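Local coordinates for oxidized polyvinyl alcohol hydrolase (PDB 3WLA), which hydrolyses beta-diketones such as nonane-4,6-dione and cleaves oxidized polyvinyl alcohol in the second step of polyvinyl alcohol degradation, at residues 62-67 with 80-85; 170-175 with 232-237. All blocks are in the same frame, centred on the assembly; numbering follows the deposited sequence.

Both contacts are buried and set one helical leucine against alternate residues of a strand in the same mixed sheet, but the elements differ. Contact 1 joins helix 60-65 to strand 81-85 inside one beta-alpha-beta unit, its segments 62-67 and 80-85 having 12 residues between them; contact 2 brings together helix 163-174 and strand 232-238, with 56 residues between segments 170-175 and 232-237. The contact centres are about 19 Å apart and the nearest atoms about 10 Å, so they do not touch. Contact 2 is the more central and buries slightly more surface, 162 against 133 Å². Its chemistry is aliphatic with a thioether and a backbone carbonyl; contact 1 mixes aliphatic groups with a serine and an asparagine.

Contact 1. Residues 62-67 with 80-85; sequences WNLNVP and YMVISP
L64 rests on two residues of strand 81-85, touching V82 with one methyl and S84 with its whole isobutyl end. CD2 does most of this: it lies 3.7 Å from V82 CG1 and 3.9 Å from S84 CB. The leucine and valine side chains run past each other in opposite directions, with CD2 against CG1 as the point of contact. L64 CG stands beside the backbone N and anti to the carbonyl carbon (chi1 -71°), which sets it over the strand; there CG, CD1 and CD2 lie almost equally far from S84 CB, and CD2 alone goes on to V82. The serine thus offers its carbon here, while its OG, anti to its own N (chi1 -168°), hydrogen-bonds to P52 O. N63 OD1 stays 4.3 Å from S84 OG, too far for a bond, and accepts a weak hydrogen bond from N72 ND2. An alanine here lacks CG and both methyls of L64, and V82 CG1 and S84 CB would probably be left facing a gap between helix and strand. The contact belongs to the beta-alpha-beta unit of strand 47-53, helix 60-65 and strand 81-85. L64 also touches V36 of strand 31-38, whereas N63 and V82 both meet P52 of strand 47-53; I83, turned away from L64, packs against M141 and V145 of helix 133-145.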
ATOM      1  N   TRP A  62      -1.383  16.663   0.419  1.00 21.86           N
ATOM      2  CA  TRP A  62      -2.422  16.568   1.427  1.00 21.88           C
ATOM      3  C   TRP A  62      -2.104  15.414   2.361  1.00 22.12           C
ATOM      4  O   TRP A  62      -2.182  15.576   3.559  1.00 23.58           O
ATOM      5  CB  TRP A  62      -3.798  16.302   0.842  1.00 22.95           C
ATOM      6  CG  TRP A  62      -4.260  17.322  -0.146  1.00 22.80           C
ATOM      7  CD1 TRP A  62      -3.599  18.460  -0.540  1.00 23.98           C
ATOM      8  CD2 TRP A  62      -5.456  17.256  -0.911  1.00 23.27           C
ATOM      9  NE1 TRP A  62      -4.322  19.097  -1.516  1.00 24.27           N
ATOM     10  CE2 TRP A  62      -5.468  18.376  -1.765  1.00 24.00           C
ATOM     11  CE3 TRP A  62      -6.536  16.353  -0.959  1.00 20.82           C
ATOM     12  CZ2 TRP A  62      -6.513  18.615  -2.660  1.00 26.38           C
ATOM     13  CZ3 TRP A  62      -7.600  16.598  -1.858  1.00 21.37           C
ATOM     14  CH2 TRP A  62      -7.572  17.717  -2.693  1.00 23.82           C
ATOM     15  N   ASN A  63      -1.792  14.251   1.801  1.00 21.59           N
ATOM     16  CA  ASN A  63      -1.484  13.100   2.605  1.00 23.26           C
ATOM     17  C   ASN A  63      -0.342  13.405   3.594  1.00 23.71           C
ATOM     18  O   ASN A  63      -0.349  12.914   4.707  1.00 24.41           O
ATOM     19  CB  ASN A  63      -1.132  11.954   1.662  1.00 24.11           C
ATOM     20  CG  ASN A  63      -0.676  10.711   2.378  1.00 26.54           C
ATOM     21  OD1 ASN A  63       0.485  10.623   2.784  1.00 26.20           O
ATOM     22  ND2 ASN A  63      -1.580   9.722   2.510  1.00 25.71           N
ATOM     23  N   LEU A  64       0.633  14.199   3.180  1.00 21.49           N
ATOM     24  CA  LEU A  64       1.753  14.557   4.026  1.00 23.73           C
ATOM     25  C   LEU A  64       1.458  15.652   5.026  1.00 23.86           C
ATOM     26  O   LEU A  64       1.990  15.623   6.160  1.00 25.23           O
ATOM     27  CB  LEU A  64       2.930  15.074   3.183  1.00 23.05           C
ATOM     28  CG  LEU A  64       3.652  14.026   2.360  1.00 24.55           C
ATOM     29  CD1 LEU A  64       4.759  14.683   1.504  1.00 22.81           C
ATOM     30  CD2 LEU A  64       4.274  13.042   3.336  1.00 23.45           C
ATOM     31  N   ASN A  65       0.619  16.612   4.632  1.00 25.76           N
ATOM     32  CA  ASN A  65       0.441  17.790   5.489  1.00 26.00           C
ATOM     33  C   ASN A  65      -0.895  18.176   6.008  1.00 25.77           C
ATOM     34  O   ASN A  65      -0.994  19.129   6.800  1.00 27.56           O
ATOM     35  CB  ASN A  65       0.968  19.027   4.740  1.00 27.33           C
ATOM     36  CG  ASN A  65       2.366  18.843   4.255  1.00 29.81           C
ATOM     37  OD1 ASN A  65       2.692  19.210   3.122  1.00 33.17           O
ATOM     38  ND2 ASN A  65       3.206  18.273   5.074  1.00 27.10           N
ATOM     39  N   VAL A  66      -1.944  17.504   5.557  1.00 24.57           N
ATOM     40  CA  VAL A  66      -3.265  17.862   5.957  1.00 22.37           C
ATOM     41  C   VAL A  66      -3.812  16.748   6.807  1.00 24.45           C
ATOM     42  O   VAL A  66      -3.867  15.602   6.359  1.00 23.03           O
ATOM     43  CB  VAL A  66      -4.121  18.048   4.698  1.00 25.50           C
ATOM     44  CG1 VAL A  66      -5.529  18.353   5.070  1.00 23.71           C
ATOM     45  CG2 VAL A  66      -3.485  19.171   3.822  1.00 25.16           C
ATOM     46  N   PRO A  67      -4.223  17.068   8.040  1.00 24.35           N
ATOM     47  CA  PRO A  67      -4.767  16.085   8.954  1.00 25.79           C
ATOM     48  C   PRO A  67      -5.834  15.227   8.400  1.00 26.03           C
ATOM     49  O   PRO A  67      -5.799  14.021   8.617  1.00 26.11           O
ATOM     50  CB  PRO A  67      -5.257  16.918  10.116  1.00 26.57           C
ATOM     51  CG  PRO A  67      -4.242  18.001  10.167  1.00 26.88           C
ATOM     52  CD  PRO A  67      -4.068  18.375   8.723  1.00 25.43           C
ATOM     53  N   TYR A  80      11.175   8.725  11.704  1.00 23.78           N
ATOM     54  CA  TYR A  80      10.991   8.060  10.416  1.00 24.86           C
ATOM     55  C   TYR A  80      11.355   8.936   9.233  1.00 26.15           C
ATOM     56  O   TYR A  80      11.052  10.153   9.239  1.00 26.33           O
ATOM     57  CB  TYR A  80       9.533   7.702  10.235  1.00 24.56           C
ATOM     58  CG  TYR A  80       9.123   6.643  11.173  1.00 24.94           C
ATOM     59  CD1 TYR A  80       9.319   5.316  10.836  1.00 25.40           C
ATOM     60  CD2 TYR A  80       8.609   6.954  12.423  1.00 25.88           C
ATOM     61  CE1 TYR A  80       9.018   4.290  11.753  1.00 28.34           C
ATOM     62  CE2 TYR A  80       8.309   5.952  13.326  1.00 26.45           C
ATOM     63  CZ  TYR A  80       8.528   4.617  12.974  1.00 24.48           C
ATOM     64  OH  TYR A  80       8.292   3.593  13.888  1.00 30.25           O
ATOM     65  N   MET A  81      12.014   8.338   8.242  1.00 24.14           N
ATOM     66  CA  MET A  81      12.249   9.059   6.988  1.00 25.94           C
ATOM     67  C   MET A  81      10.917   8.828   6.213  1.00 25.59           C
ATOM     68  O   MET A  81      10.533   7.671   5.979  1.00 24.28           O
ATOM     69  CB  MET A  81      13.389   8.407   6.214  1.00 25.95           C
ATOM     70  CG  MET A  81      13.350   8.713   4.729  1.00 28.42           C
ATOM     71  SD  MET A  81      13.472  10.476   4.312  1.00 29.33           S
ATOM     72  CE  MET A  81      15.293  10.607   4.180  1.00 28.29           C
ATOM     73  N   VAL A  82      10.217   9.893   5.832  1.00 25.02           N
ATOM     74  CA  VAL A  82       8.933   9.738   5.095  1.00 23.67           C
ATOM     75  C   VAL A  82       9.159  10.132   3.608  1.00 25.70           C
ATOM     76  O   VAL A  82       9.667  11.238   3.319  1.00 22.97           O
ATOM     77  CB  VAL A  82       7.861  10.673   5.729  1.00 22.53           C
ATOM     78  CG1 VAL A  82       6.449  10.523   5.060  1.00 20.20           C
ATOM     79  CG2 VAL A  82       7.766  10.358   7.228  1.00 21.68           C
ATOM     80  N   ILE A  83       8.846   9.223   2.678  1.00 25.49           N
ATOM     81  CA  ILE A  83       8.990   9.543   1.250  1.00 25.14           C
ATOM     82  C   ILE A  83       7.612   9.262   0.600  1.00 26.74           C
ATOM     83  O   ILE A  83       7.133   8.132   0.624  1.00 26.21           O
ATOM     84  CB  ILE A  83      10.067   8.659   0.570  1.00 26.46           C
ATOM     85  CG1 ILE A  83      11.380   8.721   1.325  1.00 26.49           C
ATOM     86  CG2 ILE A  83      10.319   9.122  -0.895  1.00 25.43           C
ATOM     87  CD1 ILE A  83      12.300   7.593   0.934  1.00 20.97           C
ATOM     88  N   SER A  84       6.944  10.284   0.069  1.00 25.44           N
ATOM     89  CA  SER A  84       5.642  10.048  -0.552  1.00 24.02           C
ATOM     90  C   SER A  84       5.822  10.244  -2.067  1.00 24.05           C
ATOM     91  O   SER A  84       6.255  11.338  -2.502  1.00 23.91           O
ATOM     92  CB  SER A  84       4.606  11.031  -0.019  1.00 23.95           C
ATOM     93  OG  SER A  84       3.292  10.633  -0.420  1.00 24.50           O
ATOM     94  N   PRO A  85       5.542   9.197  -2.863  1.00 22.34           N
ATOM     95  CA  PRO A  85       5.662   9.195  -4.324  1.00 22.78           C
ATOM     96  C   PRO A  85       4.484   9.809  -4.998  1.00 22.72           C
ATOM     97  O   PRO A  85       3.365   9.681  -4.535  1.00 22.52           O
ATOM     98  CB  PRO A  85       5.813   7.726  -4.657  1.00 21.64           C
ATOM     99  CG  PRO A  85       4.826   7.098  -3.658  1.00 24.54           C
ATOM    100  CD  PRO A  85       5.051   7.881  -2.370  1.00 21.38           C
TER

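Contact 2. Residues 170-175 with 232-237; sequences RALLFD and MVVITV
L172 spans M232 and V234, alternate residues of strand 232-238 whose CB atoms both point to the helix. Two residues earlier, R170 leaves the strand alone: its guanidinium hydrogen-bonds to backbone oxygens of Y127, D130 and A131. L172 then splits its branches. CD1 meets V234 CG2 tip to tip at 3.7 Å, with V234 CG1 also within 4.1 Å, while CD2 lies 3.8 Å from M232 SD, where the two side chains cross at a slant. The M232 side chain is extended at chi2 (-179°) and bends at chi3 (-60°), a turn that carries CE to 3.5 Å from L172 O. That carbonyl is buried with no polar partner in the model, so the methyl covers it without replacing a hydrogen bond. L173, its CB turned the other way, packs on Y267 and F268 of helix 257-269. F174, the last helical residue, folds back over R170, CE2 standing 3.3 Å above the centre of the guanidinium plane. D175 has left helical angles, though its N still bonds A171 O at 2.8 Å. Helix 163-174 directly follows S162, a charge-relay residue by similarity, in a GxSxG pattern consistent with the nucleophile elbow; a helix leaving that elbow to pack on the central sheet is characteristic of the alpha/beta-hydrolase fold.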
ATOM      1  N   ARG A 170       0.101  -4.714  -4.060  1.00 21.94           N
ATOM      2  CA  ARG A 170       0.879  -5.225  -5.214  1.00 23.62           C
ATOM      3  C   ARG A 170       2.409  -5.245  -4.947  1.00 24.87           C
ATOM      4  O   ARG A 170       3.125  -6.223  -5.259  1.00 25.83           O
ATOM      5  CB  ARG A 170       0.607  -4.435  -6.502  1.00 21.95           C
ATOM      6  CG  ARG A 170       1.339  -5.084  -7.722  1.00 25.71           C
ATOM      7  CD  ARG A 170       1.102  -4.298  -9.019  1.00 25.78           C
ATOM      8  NE  ARG A 170       1.599  -4.985 -10.231  1.00 24.89           N
ATOM      9  CZ  ARG A 170       0.965  -5.996 -10.816  1.00 24.82           C
ATOM     10  NH1 ARG A 170      -0.180  -6.456 -10.298  1.00 24.01           N
ATOM     11  NH2 ARG A 170       1.471  -6.540 -11.940  1.00 25.92           N
ATOM     12  N   ALA A 171       2.926  -4.170  -4.370  1.00 24.43           N
ATOM     13  CA  ALA A 171       4.381  -4.111  -4.122  1.00 24.50           C
ATOM     14  C   ALA A 171       4.819  -5.158  -3.099  1.00 24.97           C
ATOM     15  O   ALA A 171       5.941  -5.724  -3.222  1.00 27.33           O
ATOM     16  CB  ALA A 171       4.769  -2.693  -3.643  1.00 23.58           C
ATOM     17  N   LEU A 172       3.970  -5.445  -2.101  1.00 24.47           N
ATOM     18  CA  LEU A 172       4.345  -6.464  -1.094  1.00 25.81           C
ATOM     19  C   LEU A 172       4.314  -7.871  -1.693  1.00 27.02           C
ATOM     20  O   LEU A 172       5.011  -8.783  -1.201  1.00 28.20           O
ATOM     21  CB  LEU A 172       3.428  -6.431   0.144  1.00 22.21           C
ATOM     22  CG  LEU A 172       3.457  -5.122   0.979  1.00 25.34           C
ATOM     23  CD1 LEU A 172       2.556  -5.244   2.151  1.00 23.41           C
ATOM     24  CD2 LEU A 172       4.854  -4.798   1.460  1.00 25.26           C
ATOM     25  N   LEU A 173       3.485  -8.050  -2.727  1.00 27.14           N
ATOM     26  CA  LEU A 173       3.351  -9.346  -3.376  1.00 27.36           C
ATOM     27  C   LEU A 173       4.438  -9.607  -4.382  1.00 27.40           C
ATOM     28  O   LEU A 173       4.899 -10.761  -4.532  1.00 28.24           O
ATOM     29  CB  LEU A 173       1.974  -9.490  -4.061  1.00 27.52           C
ATOM     30  CG  LEU A 173       0.753  -9.650  -3.110  1.00 29.41           C
ATOM     31  CD1 LEU A 173      -0.562  -9.532  -3.902  1.00 29.01           C
ATOM     32  CD2 LEU A 173       0.805 -10.961  -2.364  1.00 29.83           C
ATOM     33  N   PHE A 174       4.815  -8.570  -5.105  1.00 25.76           N
ATOM     34  CA  PHE A 174       5.857  -8.681  -6.120  1.00 27.38           C
ATOM     35  C   PHE A 174       7.287  -8.403  -5.671  1.00 28.71           C
ATOM     36  O   PHE A 174       8.218  -8.889  -6.279  1.00 27.33           O
ATOM     37  CB  PHE A 174       5.625  -7.707  -7.263  1.00 25.20           C
ATOM     38  CG  PHE A 174       4.706  -8.235  -8.332  1.00 27.64           C
ATOM     39  CD1 PHE A 174       5.192  -9.071  -9.322  1.00 25.68           C
ATOM     40  CD2 PHE A 174       3.323  -7.933  -8.305  1.00 27.46           C
ATOM     41  CE1 PHE A 174       4.330  -9.626 -10.272  1.00 28.07           C
ATOM     42  CE2 PHE A 174       2.440  -8.471  -9.245  1.00 28.93           C
ATOM     43  CZ  PHE A 174       2.951  -9.337 -10.244  1.00 27.79           C
ATOM     44  N   ASP A 175       7.447  -7.611  -4.619  1.00 28.48           N
ATOM     45  CA  ASP A 175       8.773  -7.199  -4.201  1.00 27.48           C
ATOM     46  C   ASP A 175       8.972  -7.321  -2.696  1.00 26.95           C
ATOM     47  O   ASP A 175       9.474  -6.404  -2.023  1.00 24.52           O
ATOM     48  CB  ASP A 175       8.964  -5.743  -4.677  1.00 28.13           C
ATOM     49  CG  ASP A 175      10.430  -5.322  -4.732  1.00 30.08           C
ATOM     50  OD1 ASP A 175      11.284  -6.202  -4.612  1.00 29.58           O
ATOM     51  OD2 ASP A 175      10.728  -4.115  -4.919  1.00 28.74           O
ATOM     52  N   MET A 232       8.111 -10.474   6.309  1.00 28.63           N
ATOM     53  CA  MET A 232       7.465  -9.151   6.399  1.00 28.70           C
ATOM     54  C   MET A 232       6.428  -9.090   7.485  1.00 27.91           C
ATOM     55  O   MET A 232       5.982 -10.134   8.003  1.00 28.89           O
ATOM     56  CB  MET A 232       6.707  -8.792   5.096  1.00 26.30           C
ATOM     57  CG  MET A 232       7.519  -8.492   3.850  1.00 24.41           C
ATOM     58  SD  MET A 232       6.479  -8.062   2.422  1.00 26.94           S
ATOM     59  CE  MET A 232       5.406  -9.553   2.156  1.00 24.97           C
ATOM     60  N   VAL A 233       6.033  -7.852   7.815  1.00 25.97           N
ATOM     61  CA  VAL A 233       4.930  -7.603   8.749  1.00 26.59           C
ATOM     62  C   VAL A 233       3.922  -6.724   7.934  1.00 27.22           C
ATOM     63  O   VAL A 233       4.304  -5.733   7.274  1.00 24.45           O
ATOM     64  CB  VAL A 233       5.397  -6.884  10.045  1.00 25.52           C
ATOM     65  CG1 VAL A 233       6.181  -5.708   9.735  1.00 27.42           C
ATOM     66  CG2 VAL A 233       4.223  -6.531  10.898  1.00 26.33           C
ATOM     67  N   VAL A 234       2.661  -7.124   7.935  1.00 24.48           N
ATOM     68  CA  VAL A 234       1.633  -6.398   7.167  1.00 25.41           C
ATOM     69  C   VAL A 234       0.427  -6.057   8.028  1.00 25.47           C
ATOM     70  O   VAL A 234      -0.151  -6.947   8.708  1.00 25.29           O
ATOM     71  CB  VAL A 234       1.200  -7.244   5.955  1.00 25.43           C
ATOM     72  CG1 VAL A 234       0.068  -6.506   5.122  1.00 27.50           C
ATOM     73  CG2 VAL A 234       2.418  -7.541   5.086  1.00 26.05           C
ATOM     74  N   ILE A 235       0.065  -4.770   8.049  1.00 24.42           N
ATOM     75  CA  ILE A 235      -1.092  -4.316   8.809  1.00 24.37           C
ATOM     76  C   ILE A 235      -2.166  -3.922   7.806  1.00 25.31           C
ATOM     77  O   ILE A 235      -2.022  -2.911   7.110  1.00 26.03           O
ATOM     78  CB  ILE A 235      -0.747  -3.100   9.702  1.00 24.45           C
ATOM     79  CG1 ILE A 235       0.310  -3.501  10.741  1.00 24.94           C
ATOM     80  CG2 ILE A 235      -1.992  -2.573  10.363  1.00 25.34           C
ATOM     81  CD1 ILE A 235       0.857  -2.378  11.514  1.00 24.20           C
ATOM     82  N   THR A 236      -3.237  -4.707   7.713  1.00 24.57           N
ATOM     83  CA  THR A 236      -4.328  -4.409   6.766  1.00 25.22           C
ATOM     84  C   THR A 236      -5.351  -3.632   7.559  1.00 26.15           C
ATOM     85  O   THR A 236      -5.673  -4.015   8.689  1.00 25.95           O
ATOM     86  CB  THR A 236      -4.994  -5.696   6.217  1.00 24.42           C
ATOM     87  OG1 THR A 236      -4.071  -6.383   5.388  1.00 28.08           O
ATOM     88  CG2 THR A 236      -6.204  -5.343   5.348  1.00 26.32           C
ATOM     89  N   VAL A 237      -5.852  -2.526   6.996  1.00 24.73           N
ATOM     90  CA  VAL A 237      -6.829  -1.739   7.724  1.00 22.28           C
ATOM     91  C   VAL A 237      -8.144  -1.674   6.921  1.00 22.92           C
ATOM     92  O   VAL A 237      -8.136  -1.379   5.720  1.00 22.98           O
ATOM     93  CB  VAL A 237      -6.293  -0.304   8.014  1.00 22.12           C
ATOM     94  CG1 VAL A 237      -7.353   0.532   8.642  1.00 19.08           C
ATOM     95  CG2 VAL A 237      -5.051  -0.347   8.900  1.00 21.86           C
TER